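Local coordinates for protein cellulase CEL9M (Clostridium cellulolyticum, PDB 1IA6) that probably hydrolyses internal beta-1,4-glucosidic linkages of cellulose as a family 9 endoglucanase and binds calcium and zinc ions, at residues A72-S77 against G418-L423; G210-W215 against D257-P262; W252-D257 against E313-L318; Y286-V291 against Q327-L332. All coordinates share one frame; numbering follows the deposited sequence. Where two conformers were deposited one is given.

How the interactions relate
Interaction 1 lies deepest, joining two parallel helices near the centre of the chain by small and branched side chains. Interactions 2 and 3 both touch it and share Asp257. The loop 252-257 leads into 257-262, so one piece of chain contributes to the calcium site in interaction 2 and packs on helix 306-323 in interaction 3. Met254 links the three, touching Ile73, Met259 and Pro262 as well as its own partners. Interaction 4 is the peripheral one and reaches interaction 3 mainly through Trp287. The chemistry follows position: close apolar packing at the centre, buried carboxylates around a metal ion, sulfur and a carboxylate-hydroxyl bond beside it, and a partly exposed lysine at the outside.

Interaction 1: A72-S77 against G418-L423; sequences AILGWS and GLVGVL
Ile73 O is gripped by two donors from Ser77, the backbone N and the hydroxyl OG, which approach it from opposite faces of the carbonyl plane. The hydroxyl bond, 2.8 Å from Ser77 OG to Ile73 O, satisfies a buried polar group within its own helix, although Ser77 was deposited in two conformers and the bond belongs to one of them. Segments 72-77 and 418-423 run nearly parallel, their axes 11° apart and 8.5 Å at closest approach, as neighbouring helices of one layer do in the (alpha/alpha)6 barrel of family 9. Glycine lets them come so near: the CA atoms of Ser77 and Gly421 are only 4.6 Å apart, and Ser77 OG, in the conformer given, lies 3.0 Å from Gly421 CA, against a residue with no side chain. At Gly418 the facing group is Ile73 CG2, set anti to the backbone N. Leucine and valine, both branched, fill the flank, crossing at about a right angle. Leu74 CD2 meets all three side-chain carbons of Val420, closest to CG2 at 3.7 Å.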
loop_
_atom_site.group_PDB
_atom_site.type_symbol
_atom_site.label_atom_id
_atom_site.label_comp_id
_atom_site.label_asym_id
_atom_site.label_seq_id
_atom_site.Cartn_x
_atom_site.Cartn_y
_atom_site.Cartn_z
ATOM N N ALA A 72 4.118 2.389 4.070
ATOM C CA ALA A 72 5.525 2.095 3.824
ATOM C C ALA A 72 5.879 2.117 2.345
ATOM O O ALA A 72 6.931 2.633 1.963
ATOM C CB ALA A 72 5.898 0.736 4.427
ATOM N N ILE A 73 5.013 1.555 1.508
ATOM C CA ILE A 73 5.276 1.514 0.071
ATOM C C ILE A 73 5.184 2.901 -0.555
ATOM O O ILE A 73 5.953 3.229 -1.461
ATOM C CB ILE A 73 4.304 0.551 -0.651
ATOM C CG1 ILE A 73 4.486 -0.866 -0.107
ATOM C CG2 ILE A 73 4.524 0.604 -2.163
ATOM C CD1 ILE A 73 5.927 -1.319 0.019
ATOM N N LEU A 74 4.246 3.713 -0.083
ATOM C CA LEU A 74 4.120 5.075 -0.595
ATOM C C LEU A 74 5.368 5.857 -0.195
ATOM O O LEU A 74 5.915 6.620 -0.990
ATOM C CB LEU A 74 2.879 5.760 -0.018
ATOM C CG LEU A 74 1.528 5.316 -0.579
ATOM C CD1 LEU A 74 0.412 5.922 0.263
ATOM C CD2 LEU A 74 1.405 5.755 -2.044
ATOM N N GLY A 75 5.819 5.658 1.040
ATOM C CA GLY A 75 7.013 6.343 1.509
ATOM C C GLY A 75 8.239 5.913 0.719
ATOM O O GLY A 75 9.119 6.722 0.434
ATOM N N TRP A 76 8.298 4.632 0.364
ATOM C CA TRP A 76 9.421 4.105 -0.400
ATOM C C TRP A 76 9.439 4.735 -1.794
ATOM O O TRP A 76 10.504 5.061 -2.321
ATOM C CB TRP A 76 9.314 2.575 -0.503
ATOM C CG TRP A 76 10.542 1.890 -1.038
ATOM C CD1 TRP A 76 11.822 2.362 -1.012
ATOM C CD2 TRP A 76 10.611 0.580 -1.620
ATOM N NE1 TRP A 76 12.684 1.432 -1.539
ATOM C CE2 TRP A 76 11.969 0.327 -1.920
ATOM C CE3 TRP A 76 9.658 -0.405 -1.913
ATOM C CZ2 TRP A 76 12.400 -0.870 -2.501
ATOM C CZ3 TRP A 76 10.087 -1.599 -2.493
ATOM C CH2 TRP A 76 11.446 -1.819 -2.779
ATOM N N SER A 77 8.254 4.910 -2.369
ATOM C CA SER A 77 8.119 5.502 -3.696
ATOM C C SER A 77 8.703 6.912 -3.726
ATOM O O SER A 77 9.447 7.271 -4.641
ATOM C CB SER A 77 6.641 5.556 -4.102
ATOM O OG SER A 77 6.045 4.268 -4.064
ATOM N N GLY A 418 1.248 0.318 -4.589
ATOM C CA GLY A 418 2.210 -0.134 -5.578
ATOM C C GLY A 418 2.095 0.597 -6.903
ATOM O O GLY A 418 3.088 0.743 -7.619
ATOM N N LEU A 419 0.891 1.053 -7.234
ATOM C CA LEU A 419 0.664 1.775 -8.483
ATOM C C LEU A 419 1.397 3.106 -8.453
ATOM O O LEU A 419 2.052 3.486 -9.422
ATOM C CB LEU A 419 -0.832 2.025 -8.707
ATOM C CG LEU A 419 -1.186 2.844 -9.957
ATOM C CD1 LEU A 419 -0.748 2.091 -11.213
ATOM C CD2 LEU A 419 -2.674 3.114 -9.996
ATOM N N VAL A 420 1.279 3.823 -7.340
ATOM C CA VAL A 420 1.959 5.106 -7.219
ATOM C C VAL A 420 3.455 4.913 -7.453
ATOM O O VAL A 420 4.078 5.665 -8.202
ATOM C CB VAL A 420 1.750 5.731 -5.825
ATOM C CG1 VAL A 420 2.571 7.008 -5.700
ATOM C CG2 VAL A 420 0.278 6.035 -5.608
ATOM N N GLY A 421 4.023 3.892 -6.817
ATOM C CA GLY A 421 5.443 3.619 -6.963
ATOM C C GLY A 421 5.896 3.316 -8.382
ATOM O O GLY A 421 6.878 3.888 -8.857
ATOM N N VAL A 422 5.194 2.417 -9.067
ATOM C CA VAL A 422 5.579 2.068 -10.429
ATOM C C VAL A 422 5.423 3.256 -11.379
ATOM O O VAL A 422 6.244 3.448 -12.276
ATOM C CB VAL A 422 4.774 0.839 -10.964
ATOM C CG1 VAL A 422 3.337 1.218 -11.265
ATOM C CG2 VAL A 422 5.461 0.277 -12.207
ATOM N N LEU A 423 4.379 4.058 -11.189
ATOM C CA LEU A 423 4.182 5.225 -12.044
ATOM C C LEU A 423 5.304 6.240 -11.816
ATOM O O LEU A 423 5.786 6.871 -12.759
ATOM C CB LEU A 423 2.815 5.861 -11.778
ATOM C CG LEU A 423 1.632 5.080 -12.363
ATOM C CD1 LEU A 423 0.315 5.706 -11.936
ATOM C CD2 LEU A 423 1.746 5.066 -13.886
#

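Interaction 2: G210-W215 against D257-P262; sequences GDDLAW and DDMYVP. With CA (calcium ion), chain B.
The CA atoms of Asp211 and Tyr260 are 4.9 Å apart, and the separation widens to 7.2 Å between those of Trp215 and Pro262, so the two chains diverge from the metal end. Helix 210-215 faces a turn that becomes a helix at Tyr260, with Met259 at the N-cap position. An Asx turn, in which Asp258 OD1 accepts from Tyr260 N, shapes the entry. Asp211 is the central side chain. Its CG sits between the backbone N and the carbonyl carbon (chi1 52°), and both carboxylate oxygens bind the calcium ion, OD2 at 2.5 Å. OD2 also accepts from Met259 N at 2.8 Å through its anti lone pair. This is a calcium site of eight oxygen ligands: besides Asp211 it has Asp212 OD2, Asp257 O, two waters, and OG and O of Ser208. The carboxylates of Asp211 and Asp212 suit it, supplying charged ligands whose mutual repulsion the cation presumably offsets. Asp212 OD1 takes a hydrogen from one bound water, Asp257 OD1 from the other, while Asp257 OD2 is hydrogen-bonded to Thr207 OG1. Asp211 CB stands 3.3 Å from the centroid of the Tyr260 ring, almost on its normal, in a CH-pi contact. Further along, the bent chain of Met259 puts CE over one face of Trp215, 3.4 Å from CE2, in a CH-pi contact; SD behind it makes a Met-aromatic contact, and Pro262 CB approaches Trp215 CZ3 at 3.7 Å.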
loop_
_atom_site.group_PDB
_atom_site.type_symbol
_atom_site.label_atom_id
_atom_site.label_comp_id
_atom_site.label_asym_id
_atom_site.label_seq_id
_atom_site.Cartn_x
_atom_site.Cartn_y
_atom_site.Cartn_z
ATOM N N GLY A 210 9.115 -12.470 9.673
ATOM C CA GLY A 210 10.555 -12.315 9.534
ATOM C C GLY A 210 10.900 -11.355 8.407
ATOM O O GLY A 210 11.880 -10.611 8.476
ATOM N N ASP A 211 10.087 -11.378 7.359
ATOM C CA ASP A 211 10.285 -10.496 6.218
ATOM C C ASP A 211 10.086 -9.040 6.646
ATOM O O ASP A 211 10.876 -8.161 6.298
ATOM C CB ASP A 211 9.303 -10.866 5.093
ATOM C CG ASP A 211 7.853 -10.941 5.567
ATOM O OD1 ASP A 211 7.598 -11.473 6.668
ATOM O OD2 ASP A 211 6.959 -10.485 4.825
ATOM N N ASP A 212 9.034 -8.790 7.416
ATOM C CA ASP A 212 8.740 -7.440 7.879
ATOM C C ASP A 212 9.799 -6.912 8.847
ATOM O O ASP A 212 10.218 -5.757 8.749
ATOM C CB ASP A 212 7.351 -7.429 8.517
ATOM C CG ASP A 212 6.288 -7.916 7.556
ATOM O OD1 ASP A 212 5.870 -7.133 6.679
ATOM O OD2 ASP A 212 5.896 -9.096 7.655
ATOM N N LEU A 213 10.238 -7.750 9.781
ATOM C CA LEU A 213 11.266 -7.328 10.727
ATOM C C LEU A 213 12.547 -6.939 9.996
ATOM O O LEU A 213 13.170 -5.925 10.314
ATOM C CB LEU A 213 11.577 -8.449 11.723
ATOM C CG LEU A 213 10.595 -8.638 12.881
ATOM C CD1 LEU A 213 10.933 -9.920 13.627
ATOM C CD2 LEU A 213 10.666 -7.441 13.822
ATOM N N ALA A 214 12.940 -7.752 9.018
ATOM C CA ALA A 214 14.153 -7.495 8.245
ATOM C C ALA A 214 14.008 -6.184 7.483
ATOM O O ALA A 214 14.912 -5.353 7.472
ATOM C CB ALA A 214 14.404 -8.640 7.275
ATOM N N TRP A 215 12.859 -6.016 6.842
ATOM C CA TRP A 215 12.545 -4.811 6.081
ATOM C C TRP A 215 12.622 -3.562 6.969
ATOM O O TRP A 215 13.284 -2.584 6.618
ATOM C CB TRP A 215 11.147 -4.990 5.465
ATOM C CG TRP A 215 10.460 -3.768 4.931
ATOM C CD1 TRP A 215 9.370 -3.143 5.476
ATOM C CD2 TRP A 215 10.725 -3.094 3.691
ATOM N NE1 TRP A 215 8.936 -2.134 4.649
ATOM C CE2 TRP A 215 9.749 -2.081 3.549
ATOM C CE3 TRP A 215 11.689 -3.251 2.686
ATOM C CZ2 TRP A 215 9.709 -1.228 2.440
ATOM C CZ3 TRP A 215 11.648 -2.400 1.582
ATOM C CH2 TRP A 215 10.662 -1.403 1.469
ATOM N N ASP A 257 1.334 -9.189 2.784
ATOM C CA ASP A 257 1.756 -10.341 3.584
ATOM C C ASP A 257 3.171 -10.835 3.307
ATOM O O ASP A 257 3.801 -11.432 4.178
ATOM C CB ASP A 257 0.778 -11.507 3.372
ATOM C CG ASP A 257 1.057 -12.684 4.295
ATOM O OD1 ASP A 257 1.240 -12.458 5.508
ATOM O OD2 ASP A 257 1.078 -13.838 3.813
ATOM N N ASP A 258 3.671 -10.578 2.104
ATOM C CA ASP A 258 5.001 -11.045 1.716
ATOM C C ASP A 258 5.945 -9.912 1.326
ATOM O O ASP A 258 5.813 -9.314 0.258
ATOM C CB ASP A 258 4.854 -12.048 0.561
ATOM C CG ASP A 258 6.187 -12.578 0.058
ATOM O OD1 ASP A 258 7.213 -12.401 0.745
ATOM O OD2 ASP A 258 6.198 -13.185 -1.031
ATOM N N MET A 259 6.900 -9.619 2.204
ATOM C CA MET A 259 7.868 -8.560 1.950
ATOM C C MET A 259 9.285 -9.104 1.817
ATOM O O MET A 259 10.254 -8.362 1.958
ATOM C CB MET A 259 7.816 -7.518 3.074
ATOM C CG MET A 259 6.577 -6.634 3.038
ATOM S SD MET A 259 6.528 -5.608 1.556
ATOM C CE MET A 259 7.652 -4.290 2.037
ATOM N N TYR A 260 9.406 -10.399 1.534
ATOM C CA TYR A 260 10.718 -11.020 1.385
ATOM C C TYR A 260 11.547 -10.474 0.230
ATOM O O TYR A 260 12.764 -10.340 0.356
ATOM C CB TYR A 260 10.575 -12.538 1.247
ATOM C CG TYR A 260 10.341 -13.223 2.571
ATOM C CD1 TYR A 260 11.376 -13.358 3.498
ATOM C CD2 TYR A 260 9.074 -13.686 2.928
ATOM C CE1 TYR A 260 11.152 -13.931 4.749
ATOM C CE2 TYR A 260 8.842 -14.259 4.176
ATOM C CZ TYR A 260 9.884 -14.377 5.078
ATOM O OH TYR A 260 9.657 -14.929 6.316
ATOM N N VAL A 261 10.907 -10.155 -0.892
ATOM C CA VAL A 261 11.646 -9.630 -2.038
ATOM C C VAL A 261 12.173 -8.220 -1.752
ATOM O O VAL A 261 13.351 -7.936 -1.970
ATOM C CB VAL A 261 10.775 -9.636 -3.318
ATOM C CG1 VAL A 261 11.566 -9.078 -4.494
ATOM C CG2 VAL A 261 10.325 -11.057 -3.623
ATOM N N PRO A 262 11.310 -7.314 -1.265
ATOM C CA PRO A 262 11.801 -5.962 -0.974
ATOM C C PRO A 262 12.927 -5.998 0.068
ATOM O O PRO A 262 13.918 -5.273 -0.045
ATOM C CB PRO A 262 10.558 -5.252 -0.447
ATOM C CG PRO A 262 9.460 -5.896 -1.220
ATOM C CD PRO A 262 9.838 -7.364 -1.197
HETATM CA CA CA B . 4.946 -10.767 6.227
HETATM O O HOH W 1 4.235 -8.697 5.172
HETATM O O HOH W 2 2.691 -10.571 6.999
#

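Interaction 3: W252-D257 against E313-L318; sequences WTMCWD and ESMVML. With CA (calcium ion), chain B; SO4 (sulfate ion), chain E.
Met254 reaches from the loop 252-257 onto helix 313-318, and each atom of its side chain finds an apolar neighbour. CB lies 4.1 Å from Val316 CG2. CG, anti to the backbone N (chi1 169°), passes Met259 SD. The sulfur SD rests 4.0 Å from Val316 CG2 and is also touched by Pro262 and by Ile73 of helix 64-80. The chain bends at chi3, and CE ends 3.9 Å from Met315 SD. An unbranched thioether suits this junction, since it can thread between three helices and offer a polarisable tip. Within the (alpha/alpha)6 barrel the contact seats an irregular loop on helix 306-323. The polar half is one bond: Thr253 OG1 donates to Glu313 OE1 at 2.6 Å, on the anti lone pair. Glu313 CB also passes 3.3 Å from Thr253 OG1. Farther along the loop Trp256 O accepts from a water of the calcium shell. Trp256 NE1 donates to a sulfate, probably from the crystallisation liquor, at 3.0 Å; Arg308 of helix 306-323 holds the same ion. A bond this short to a buried carboxylate as that of Thr253 to Glu313 probably holds the threonine hydroxyl in one rotation; if the glutamate is charged it would also polarise that hydroxyl, while the methionine contacts are apolar and rest on close fit.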
loop_
_atom_site.group_PDB
_atom_site.type_symbol
_atom_site.label_atom_id
_atom_site.label_comp_id
_atom_site.label_asym_id
_atom_site.label_seq_id
_atom_site.Cartn_x
_atom_site.Cartn_y
_atom_site.Cartn_z
ATOM N N TRP A 252 6.329 -15.432 -5.401
ATOM C CA TRP A 252 5.217 -14.498 -5.288
ATOM C C TRP A 252 5.747 -13.112 -5.643
ATOM O O TRP A 252 6.551 -12.960 -6.566
ATOM C CB TRP A 252 4.678 -14.521 -3.851
ATOM C CG TRP A 252 3.236 -14.123 -3.719
ATOM C CD1 TRP A 252 2.735 -13.061 -3.018
ATOM C CD2 TRP A 252 2.105 -14.795 -4.291
ATOM N NE1 TRP A 252 1.365 -13.030 -3.118
ATOM C CE2 TRP A 252 0.951 -14.081 -3.894
ATOM C CE3 TRP A 252 1.954 -15.930 -5.102
ATOM C CZ2 TRP A 252 -0.339 -14.466 -4.280
ATOM C CZ3 TRP A 252 0.671 -16.312 -5.484
ATOM C CH2 TRP A 252 -0.457 -15.582 -5.074
ATOM N N THR A 253 5.293 -12.099 -4.915
ATOM C CA THR A 253 5.753 -10.741 -5.152
ATOM C C THR A 253 5.499 -9.901 -3.909
ATOM O O THR A 253 5.001 -10.399 -2.896
ATOM C CB THR A 253 5.037 -10.095 -6.368
ATOM O OG1 THR A 253 5.635 -8.824 -6.655
ATOM C CG2 THR A 253 3.556 -9.895 -6.082
ATOM N N MET A 254 5.856 -8.629 -3.984
ATOM C CA MET A 254 5.649 -7.722 -2.869
ATOM C C MET A 254 4.160 -7.472 -2.644
ATOM O O MET A 254 3.435 -7.107 -3.569
ATOM C CB MET A 254 6.348 -6.390 -3.148
ATOM C CG MET A 254 5.987 -5.280 -2.169
ATOM S SD MET A 254 6.888 -3.761 -2.541
ATOM C CE MET A 254 5.879 -3.075 -3.838
ATOM N N CYS A 255 3.710 -7.680 -1.414
ATOM C CA CYS A 255 2.316 -7.438 -1.056
ATOM C C CYS A 255 2.227 -7.331 0.462
ATOM O O CYS A 255 3.219 -7.557 1.161
ATOM C CB CYS A 255 1.402 -8.549 -1.593
ATOM S SG CYS A 255 1.749 -10.214 -1.008
ATOM N N TRP A 256 1.049 -6.995 0.972
ATOM C CA TRP A 256 0.892 -6.810 2.408
ATOM C C TRP A 256 1.376 -7.958 3.289
ATOM O O TRP A 256 1.804 -7.723 4.416
ATOM C CB TRP A 256 -0.566 -6.462 2.759
ATOM C CG TRP A 256 -1.582 -7.478 2.340
ATOM C CD1 TRP A 256 -2.290 -7.496 1.173
ATOM C CD2 TRP A 256 -1.994 -8.634 3.078
ATOM N NE1 TRP A 256 -3.119 -8.594 1.139
ATOM C CE2 TRP A 256 -2.955 -9.310 2.295
ATOM C CE3 TRP A 256 -1.641 -9.167 4.326
ATOM C CZ2 TRP A 256 -3.570 -10.496 2.719
ATOM C CZ3 TRP A 256 -2.251 -10.345 4.748
ATOM C CH2 TRP A 256 -3.205 -10.995 3.944
ATOM N N ASP A 257 1.334 -9.189 2.784
ATOM C CA ASP A 257 1.756 -10.341 3.584
ATOM C C ASP A 257 3.171 -10.835 3.307
ATOM O O ASP A 257 3.801 -11.432 4.178
ATOM C CB ASP A 257 0.778 -11.507 3.372
ATOM C CG ASP A 257 1.057 -12.684 4.295
ATOM O OD1 ASP A 257 1.240 -12.458 5.508
ATOM O OD2 ASP A 257 1.078 -13.838 3.813
ATOM N N GLU A 313 5.212 -5.876 -8.526
ATOM C CA GLU A 313 6.446 -6.496 -9.000
ATOM C C GLU A 313 7.189 -5.509 -9.898
ATOM O O GLU A 313 8.410 -5.390 -9.828
ATOM C CB GLU A 313 6.136 -7.780 -9.779
ATOM C CG GLU A 313 7.364 -8.516 -10.328
ATOM C CD GLU A 313 8.201 -9.204 -9.255
ATOM O OE1 GLU A 313 7.704 -9.412 -8.127
ATOM O OE2 GLU A 313 9.361 -9.560 -9.554
ATOM N N SER A 314 6.448 -4.792 -10.738
ATOM C CA SER A 314 7.064 -3.825 -11.638
ATOM C C SER A 314 7.766 -2.712 -10.861
ATOM O O SER A 314 8.834 -2.244 -11.258
ATOM C CB SER A 314 6.009 -3.237 -12.579
ATOM O OG SER A 314 5.464 -4.253 -13.407
ATOM N N MET A 315 7.175 -2.294 -9.746
ATOM C CA MET A 315 7.788 -1.247 -8.939
ATOM C C MET A 315 9.139 -1.713 -8.389
ATOM O O MET A 315 10.125 -0.974 -8.440
ATOM C CB MET A 315 6.876 -0.849 -7.774
ATOM C CG MET A 315 7.484 0.246 -6.906
ATOM S SD MET A 315 6.641 0.491 -5.344
ATOM C CE MET A 315 7.909 1.371 -4.439
ATOM N N VAL A 316 9.183 -2.934 -7.861
ATOM C CA VAL A 316 10.422 -3.475 -7.312
ATOM C C VAL A 316 11.496 -3.548 -8.397
ATOM O O VAL A 316 12.653 -3.194 -8.162
ATOM C CB VAL A 316 10.201 -4.884 -6.712
ATOM C CG1 VAL A 316 11.513 -5.431 -6.162
ATOM C CG2 VAL A 316 9.155 -4.813 -5.605
ATOM N N MET A 317 11.114 -4.001 -9.586
ATOM C CA MET A 317 12.062 -4.092 -10.690
ATOM C C MET A 317 12.617 -2.720 -11.066
ATOM O O MET A 317 13.797 -2.596 -11.392
ATOM C CB MET A 317 11.402 -4.725 -11.917
ATOM C CG MET A 317 11.005 -6.171 -11.723
ATOM S SD MET A 317 10.264 -6.852 -13.216
ATOM C CE MET A 317 10.495 -8.616 -12.924
ATOM N N LEU A 318 11.778 -1.689 -11.024
ATOM C CA LEU A 318 12.248 -0.347 -11.371
ATOM C C LEU A 318 13.173 0.242 -10.310
ATOM O O LEU A 318 14.080 1.014 -10.629
ATOM C CB LEU A 318 11.065 0.596 -11.622
ATOM C CG LEU A 318 10.238 0.276 -12.872
ATOM C CD1 LEU A 318 9.235 1.389 -13.111
ATOM C CD2 LEU A 318 11.155 0.125 -14.080
HETATM CA CA CA B . 4.946 -10.767 6.227
HETATM S S SO4 E . -6.356 -9.566 -0.804
HETATM O O1 SO4 E . -7.748 -9.133 -0.556
HETATM O O2 SO4 E . -5.456 -8.405 -0.671
HETATM O O3 SO4 E . -6.259 -10.127 -2.168
HETATM O O4 SO4 E . -5.987 -10.608 0.181
HETATM O O HOH W 1 4.235 -8.697 5.172
HETATM O O HOH W 2 2.691 -10.571 6.999
#

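Interaction 4: Y286-V291 against Q327-L332; sequences YWKTQV and QSLLDL
Lys288 NZ donates to Ser328 OG at 2.9 Å, the polar bond between the two segments. Beyond CG the lysine chain is fully extended, and this carries the ammonium across to the start of helix 327-341. Ser328 OG is set between its backbone N and carbonyl carbon (chi1 70°) and is hydrogen-bonded to Asp326 OD1 as well. The serine hydroxyl thus lies between an ammonium and a carboxylate, an arrangement that probably polarises it. Apolar contacts line the lysine chain. Lys288 CE touches Leu329 CD2 at 3.7 Å, the two side chains crossing at about a right angle, and Leu332 CD1 lies 4.1 Å from Lys288 CG. Lysine fits this partly exposed place because its methylenes can lie against leucines while the ammonium stays with polar partners. Both helices lie far from the chain's centre, consistent with the outer layer of the (alpha/alpha)6 barrel, and both pack on helix 306-323, which comes between them in sequence: Trp287 meets Glu313, and Leu329 meets Met317 and Tyr320. Bonds to backbone carbonyls in 286-291 form another group. Tyr286 O accepts from Gln290 N at 2.8 Å and from Val291 N at 3.2 Å, and Lys299 NZ donates to the carbonyl oxygens of Trp287 and Lys288.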
loop_
_atom_site.group_PDB
_atom_site.type_symbol
_atom_site.label_atom_id
_atom_site.label_comp_id
_atom_site.label_asym_id
_atom_site.label_seq_id
_atom_site.Cartn_x
_atom_site.Cartn_y
_atom_site.Cartn_z
ATOM N N TYR A 286 11.868 -15.624 -12.499
ATOM C CA TYR A 286 10.659 -16.422 -12.366
ATOM C C TYR A 286 9.494 -15.669 -13.008
ATOM O O TYR A 286 8.679 -16.254 -13.719
ATOM C CB TYR A 286 10.377 -16.699 -10.887
ATOM C CG TYR A 286 9.191 -17.601 -10.647
ATOM C CD1 TYR A 286 7.899 -17.085 -10.576
ATOM C CD2 TYR A 286 9.359 -18.980 -10.509
ATOM C CE1 TYR A 286 6.800 -17.920 -10.374
ATOM C CE2 TYR A 286 8.272 -19.823 -10.307
ATOM C CZ TYR A 286 6.995 -19.286 -10.240
ATOM O OH TYR A 286 5.921 -20.118 -10.030
ATOM N N TRP A 287 9.428 -14.363 -12.768
ATOM C CA TRP A 287 8.363 -13.550 -13.347
ATOM C C TRP A 287 8.513 -13.391 -14.854
ATOM O O TRP A 287 7.525 -13.258 -15.568
ATOM C CB TRP A 287 8.314 -12.166 -12.689
ATOM C CG TRP A 287 7.400 -12.128 -11.509
ATOM C CD1 TRP A 287 7.609 -12.703 -10.286
ATOM C CD2 TRP A 287 6.091 -11.550 -11.462
ATOM N NE1 TRP A 287 6.508 -12.521 -9.483
ATOM C CE2 TRP A 287 5.561 -11.818 -10.181
ATOM C CE3 TRP A 287 5.311 -10.835 -12.382
ATOM C CZ2 TRP A 287 4.285 -11.393 -9.794
ATOM C CZ3 TRP A 287 4.040 -10.413 -11.997
ATOM C CH2 TRP A 287 3.543 -10.697 -10.712
ATOM N N LYS A 288 9.749 -13.411 -15.338
ATOM C CA LYS A 288 9.991 -13.261 -16.769
ATOM C C LYS A 288 9.436 -14.401 -17.614
ATOM O O LYS A 288 8.926 -14.171 -18.714
ATOM C CB LYS A 288 11.492 -13.164 -17.056
ATOM C CG LYS A 288 12.165 -11.878 -16.631
ATOM C CD LYS A 288 13.651 -11.960 -16.952
ATOM C CE LYS A 288 14.388 -10.708 -16.534
ATOM N NZ LYS A 288 15.835 -10.816 -16.867
ATOM N N THR A 289 9.528 -15.625 -17.105
ATOM C CA THR A 289 9.098 -16.784 -17.882
ATOM C C THR A 289 8.152 -17.799 -17.242
ATOM O O THR A 289 7.487 -18.553 -17.953
ATOM C CB THR A 289 10.331 -17.563 -18.368
ATOM O OG1 THR A 289 11.088 -18.003 -17.231
ATOM C CG2 THR A 289 11.216 -16.679 -19.231
ATOM N N GLN A 290 8.091 -17.835 -15.917
ATOM C CA GLN A 290 7.243 -18.803 -15.231
ATOM C C GLN A 290 5.838 -18.300 -14.931
ATOM O O GLN A 290 4.875 -19.066 -14.970
ATOM C CB GLN A 290 7.912 -19.248 -13.929
ATOM C CG GLN A 290 9.295 -19.851 -14.121
ATOM C CD GLN A 290 9.247 -21.216 -14.766
ATOM O OE1 GLN A 290 8.752 -22.176 -14.176
ATOM N NE2 GLN A 290 9.758 -21.312 -15.988
ATOM N N VAL A 291 5.717 -17.015 -14.626
ATOM C CA VAL A 291 4.412 -16.451 -14.318
ATOM C C VAL A 291 3.549 -16.378 -15.573
ATOM O O VAL A 291 3.993 -15.918 -16.625
ATOM C CB VAL A 291 4.553 -15.053 -13.699
ATOM C CG1 VAL A 291 3.183 -14.437 -13.476
ATOM C CG2 VAL A 291 5.297 -15.159 -12.381
ATOM N N GLN A 327 17.633 -3.913 -19.285
ATOM C CA GLN A 327 16.630 -3.608 -20.298
ATOM C C GLN A 327 15.460 -4.590 -20.321
ATOM O O GLN A 327 14.334 -4.209 -20.643
ATOM C CB GLN A 327 17.286 -3.555 -21.680
ATOM C CG GLN A 327 16.456 -2.828 -22.722
ATOM C CD GLN A 327 16.053 -1.438 -22.265
ATOM O OE1 GLN A 327 16.892 -0.646 -21.836
ATOM N NE2 GLN A 327 14.763 -1.136 -22.356
ATOM N N SER A 328 15.721 -5.847 -19.979
ATOM C CA SER A 328 14.668 -6.857 -19.977
ATOM C C SER A 328 13.665 -6.540 -18.869
ATOM O O SER A 328 12.472 -6.806 -19.007
ATOM C CB SER A 328 15.251 -8.258 -19.771
ATOM O OG SER A 328 15.744 -8.430 -18.453
ATOM N N LEU A 329 14.155 -5.962 -17.776
ATOM C CA LEU A 329 13.295 -5.601 -16.653
ATOM C C LEU A 329 12.508 -4.336 -16.975
ATOM O O LEU A 329 11.327 -4.229 -16.644
ATOM C CB LEU A 329 14.130 -5.390 -15.385
ATOM C CG LEU A 329 14.850 -6.632 -14.852
ATOM C CD1 LEU A 329 15.713 -6.259 -13.653
ATOM C CD2 LEU A 329 13.826 -7.687 -14.462
ATOM N N LEU A 330 13.163 -3.380 -17.624
ATOM C CA LEU A 330 12.506 -2.135 -17.996
ATOM C C LEU A 330 11.393 -2.396 -19.004
ATOM O O LEU A 330 10.328 -1.786 -18.930
ATOM C CB LEU A 330 13.519 -1.147 -18.583
ATOM C CG LEU A 330 14.504 -0.549 -17.576
ATOM C CD1 LEU A 330 15.565 0.258 -18.303
ATOM C CD2 LEU A 330 13.748 0.320 -16.579
ATOM N N ASP A 331 11.634 -3.308 -19.943
ATOM C CA ASP A 331 10.621 -3.623 -20.943
ATOM C C ASP A 331 9.431 -4.331 -20.311
ATOM O O ASP A 331 8.283 -4.054 -20.653
ATOM C CB ASP A 331 11.200 -4.504 -22.054
ATOM C CG ASP A 331 12.260 -3.795 -22.872
ATOM O OD1 ASP A 331 12.130 -2.570 -23.089
ATOM O OD2 ASP A 331 13.219 -4.466 -23.309
ATOM N N LEU A 332 9.704 -5.245 -19.387
ATOM C CA LEU A 332 8.629 -5.981 -18.730
ATOM C C LEU A 332 7.785 -5.014 -17.914
ATOM O O LEU A 332 6.557 -5.002 -18.021
ATOM C CB LEU A 332 9.206 -7.076 -17.820
ATOM C CG LEU A 332 8.243 -8.120 -17.233
ATOM C CD1 LEU A 332 9.047 -9.270 -16.649
ATOM C CD2 LEU A 332 7.359 -7.497 -16.168
#